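Local coordinates for Serine/threonine-protein kinase Tel1 (Chaetomium thermophilum, PDB 6SKY) that phosphorylates serine and threonine residues of proteins with ATP, as the ATM-type kinase of DNA damage signalling, and forms an autoinhibited dimer, at the interface of chains A and B. Numbering follows the deposited sequence. Chains: chain A/B, Serine/threonine-protein kinase Tel1.

Contact 1: the interface of chains A and B. Residues chain A 2021-2023; chain B 1968, 1970.
The guanidinium group of B:Arg1970 reaches across to the loop that follows helix 2011-2021 of chain A. NH1 donates a hydrogen bond to the backbone carbonyl oxygen O of A:Glu2022 at 3.0 Å. It arrives above the carbonyl plane, 45° out of it, and so does not use a lone pair. NH2 adds a weak bond to the same oxygen, and NH1 adds another weak one to O of A:Leu2021. Within chain B, NH1 also donates to O of B:Arg1968 at 3.2 Å, and this acceptor lies at the edge of the guanidinium, in its plane. That bond ties the group to the C-terminal end of helix 1953-1968. The side chain of B:Arg1970 bends at chi2 (76°), which turns its tip back towards that helix end.

Van der Waals contacts flank these bonds. CD of the A:Glu2022 carboxylate lies 4.1 Å from CG of B:Arg1968, beside the aliphatic part of that arginine. The charged ends stay apart: OE2 of A:Glu2022 is 5.5 Å from NE of B:Arg1968, too far for a salt bridge. CG1 of A:Ile2023 lies 4.0 Å from NH2 of B:Arg1970, and the two side chains cross at about a right angle.

A leucine in place of B:Arg1970 would probably leave the carbonyls of A:Glu2022 and B:Arg1968 without this guanidinium donor. The site joins a loop of one FAT region to a helix end of the other in the Tel1 dimer.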
loop_
_atom_site.group_PDB
_atom_site.type_symbol
_atom_site.label_atom_id
_atom_site.label_comp_id
_atom_site.label_asym_id
_atom_site.label_seq_id
_atom_site.Cartn_x
_atom_site.Cartn_y
_atom_site.Cartn_z
ATOM N N LEU A 2021 14.336 7.799 -26.383
ATOM C CA LEU A 2021 14.877 9.144 -26.253
ATOM C C LEU A 2021 15.083 9.833 -27.589
ATOM O O LEU A 2021 15.429 11.015 -27.603
ATOM C CB LEU A 2021 16.199 9.111 -25.497
ATOM C CG LEU A 2021 16.082 8.701 -24.039
ATOM C CD1 LEU A 2021 17.445 8.541 -23.433
ATOM C CD2 LEU A 2021 15.281 9.725 -23.289
ATOM N N GLU A 2022 14.888 9.124 -28.697
ATOM C CA GLU A 2022 15.050 9.651 -30.048
ATOM C C GLU A 2022 16.485 10.098 -30.309
ATOM O O GLU A 2022 16.765 11.255 -30.604
ATOM C CB GLU A 2022 14.059 10.778 -30.305
ATOM C CG GLU A 2022 12.640 10.313 -30.222
ATOM C CD GLU A 2022 11.674 11.330 -30.742
ATOM O OE1 GLU A 2022 12.076 12.498 -30.886
ATOM O OE2 GLU A 2022 10.513 10.964 -31.017
ATOM N N ILE A 2023 17.391 9.139 -30.201
ATOM C CA ILE A 2023 18.807 9.312 -30.492
ATOM C C ILE A 2023 19.071 8.540 -31.772
ATOM O O ILE A 2023 19.305 7.331 -31.741
ATOM C CB ILE A 2023 19.685 8.807 -29.347
ATOM C CG1 ILE A 2023 19.408 9.596 -28.079
ATOM C CG2 ILE A 2023 21.135 8.884 -29.716
ATOM C CD1 ILE A 2023 19.916 8.918 -26.852
ATOM N N ARG B 1968 14.300 13.877 -24.408
ATOM C CA ARG B 1968 13.759 13.592 -25.731
ATOM C C ARG B 1968 13.494 14.869 -26.513
ATOM O O ARG B 1968 13.763 14.934 -27.714
ATOM C CB ARG B 1968 12.487 12.768 -25.605
ATOM C CG ARG B 1968 11.695 12.672 -26.880
ATOM C CD ARG B 1968 10.577 11.676 -26.756
ATOM N NE ARG B 1968 9.653 12.024 -25.687
ATOM C CZ ARG B 1968 9.601 11.410 -24.511
ATOM N NH1 ARG B 1968 10.420 10.405 -24.246
ATOM N NH2 ARG B 1968 8.725 11.801 -23.602
ATOM N N ARG B 1970 15.070 17.622 -26.246
ATOM C CA ARG B 1970 16.278 18.441 -26.260
ATOM C C ARG B 1970 16.073 19.734 -25.482
ATOM O O ARG B 1970 16.525 20.807 -25.881
ATOM C CB ARG B 1970 16.734 18.729 -27.685
ATOM C CG ARG B 1970 17.736 17.736 -28.212
ATOM C CD ARG B 1970 17.074 16.450 -28.594
ATOM N NE ARG B 1970 18.051 15.418 -28.904
ATOM C CZ ARG B 1970 17.750 14.141 -29.080
ATOM N NH1 ARG B 1970 16.495 13.738 -28.976
ATOM N NH2 ARG B 1970 18.704 13.269 -29.355
#

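Contact 2: the interface of chains A and B. Residues chain A 2182, 2185-2186, 2210, 2214; chain B 1939, 1958, 1961.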
loop_
_atom_site.group_PDB
_atom_site.type_symbol
_atom_site.label_atom_id
_atom_site.label_comp_id
_atom_site.label_asym_id
_atom_site.label_seq_id
_atom_site.Cartn_x
_atom_site.Cartn_y
_atom_site.Cartn_z
ATOM N N LEU A 2182 2.175 8.068 -16.219
ATOM C CA LEU A 2182 2.973 9.228 -15.841
ATOM C C LEU A 2182 3.821 9.719 -17.006
ATOM O O LEU A 2182 3.848 10.916 -17.310
ATOM C CB LEU A 2182 3.846 8.860 -14.650
ATOM C CG LEU A 2182 4.252 9.923 -13.654
ATOM C CD1 LEU A 2182 3.074 10.793 -13.352
ATOM C CD2 LEU A 2182 4.705 9.227 -12.421
ATOM N N SER A 2185 1.479 11.329 -19.694
ATOM C CA SER A 2185 0.916 12.630 -19.370
ATOM C C SER A 2185 1.989 13.702 -19.318
ATOM O O SER A 2185 1.729 14.844 -19.699
ATOM C CB SER A 2185 0.144 12.568 -18.062
ATOM O OG SER A 2185 0.996 12.716 -16.958
ATOM N N THR A 2186 3.207 13.360 -18.898
ATOM C CA THR A 2186 4.292 14.334 -18.960
ATOM C C THR A 2186 4.620 14.702 -20.401
ATOM O O THR A 2186 4.743 15.885 -20.746
ATOM C CB THR A 2186 5.529 13.789 -18.265
ATOM O OG1 THR A 2186 5.205 13.435 -16.922
ATOM C CG2 THR A 2186 6.578 14.839 -18.233
ATOM N N ALA A 2210 -3.521 14.832 -17.108
ATOM C CA ALA A 2210 -2.619 15.031 -15.979
ATOM C C ALA A 2210 -3.333 14.815 -14.651
ATOM O O ALA A 2210 -2.778 14.210 -13.724
ATOM C CB ALA A 2210 -2.015 16.424 -16.038
ATOM N N LEU A 2214 -2.476 12.055 -11.649
ATOM C CA LEU A 2214 -2.395 12.390 -10.228
ATOM C C LEU A 2214 -3.346 11.540 -9.401
ATOM O O LEU A 2214 -2.953 10.966 -8.386
ATOM C CB LEU A 2214 -2.693 13.868 -10.012
ATOM C CG LEU A 2214 -1.575 14.835 -10.363
ATOM C CD1 LEU A 2214 -2.008 16.250 -10.109
ATOM C CD2 LEU A 2214 -0.358 14.501 -9.567
ATOM N N LEU B 1939 1.482 18.481 -11.992
ATOM C CA LEU B 1939 2.469 17.449 -11.697
ATOM C C LEU B 1939 3.754 18.054 -11.159
ATOM O O LEU B 1939 4.431 17.440 -10.325
ATOM C CB LEU B 1939 2.759 16.622 -12.947
ATOM C CG LEU B 1939 1.681 15.674 -13.474
ATOM C CD1 LEU B 1939 1.973 15.283 -14.911
ATOM C CD2 LEU B 1939 1.603 14.440 -12.624
ATOM N N PHE B 1958 8.237 10.687 -10.693
ATOM C CA PHE B 1958 7.921 11.954 -11.339
ATOM C C PHE B 1958 9.160 12.600 -11.942
ATOM O O PHE B 1958 9.098 13.188 -13.029
ATOM C CB PHE B 1958 7.266 12.897 -10.336
ATOM C CG PHE B 1958 5.884 12.494 -9.932
ATOM C CD1 PHE B 1958 5.680 11.472 -9.040
ATOM C CD2 PHE B 1958 4.788 13.146 -10.438
ATOM C CE1 PHE B 1958 4.415 11.104 -8.674
ATOM C CE2 PHE B 1958 3.526 12.778 -10.067
ATOM C CZ PHE B 1958 3.342 11.759 -9.187
ATOM N N ALA B 1961 10.117 10.778 -15.158
ATOM C CA ALA B 1961 9.245 11.178 -16.258
ATOM C C ALA B 1961 9.645 12.542 -16.810
ATOM O O ALA B 1961 9.772 12.717 -18.027
ATOM C CB ALA B 1961 7.792 11.178 -15.800
#
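B:Leu1939 opens helix 1939-1948 and pushes its side chain between helices 2178-2189 and 2203-2217 of chain A. From CB, the chain runs to CG, which stands anti to the carbonyl carbon (chi1 -70°). The closer contacts are made beyond CB and CG, at the two methyls. CD1 touches the hydroxyl OG of A:Ser2185 at 3.4 Å, with the methyl CB of A:Ala2210 further off at 4.3 Å. CD2 turns towards A:Leu2214 and meets its CD2 at 3.6 Å. It also lies 4.0 Å from CD1 of A:Leu2182. The fork thus spans both helices.

B:Phe1958 takes A:Leu2182 from another side. Methyl CD2 of the leucine sits over the centre of the ring, 4.1 Å above its plane. The other methyl, CD1, is 3.9 Å from ring atom CE2. The two side chains cross at about a right angle. CG of A:Leu2182 is roughly anti to its own backbone nitrogen (chi1 -151°), which carries both methyls to the aromatic ring.

One turn further along helix 2178-2189, OG1 of A:Thr2186 meets the methyl CB of B:Ala1961. The same hydroxyl donates to the carbonyl O of A:Leu2182 at 2.9 Å, a bond within its own helix that fixes the threonine rotation. The site is a mainly apolar patch that packs helices of the two FAT regions together and is likely to support the dimer.

Contact 1 and contact 2 lie about 18 Å apart, measured between the centres of their C-alpha atoms. Helix 1953-1968 of chain B serves both: its C-terminal residue is in contact 1, residues further back in contact 2. The loop after it supplies B:Arg1970 to contact 1, and helix 1939-1948 adds B:Leu1939 to contact 2. On chain A the partners differ, with the end of helix 2011-2021 and its following loop in one and helices 2178-2189 and 2203-2217 in the other. Side-chain-to-carbonyl bonds thus flank the shared helix's end, and apolar groups pack its length. Two-fold symmetry repeats both contacts, which should steady the dimer.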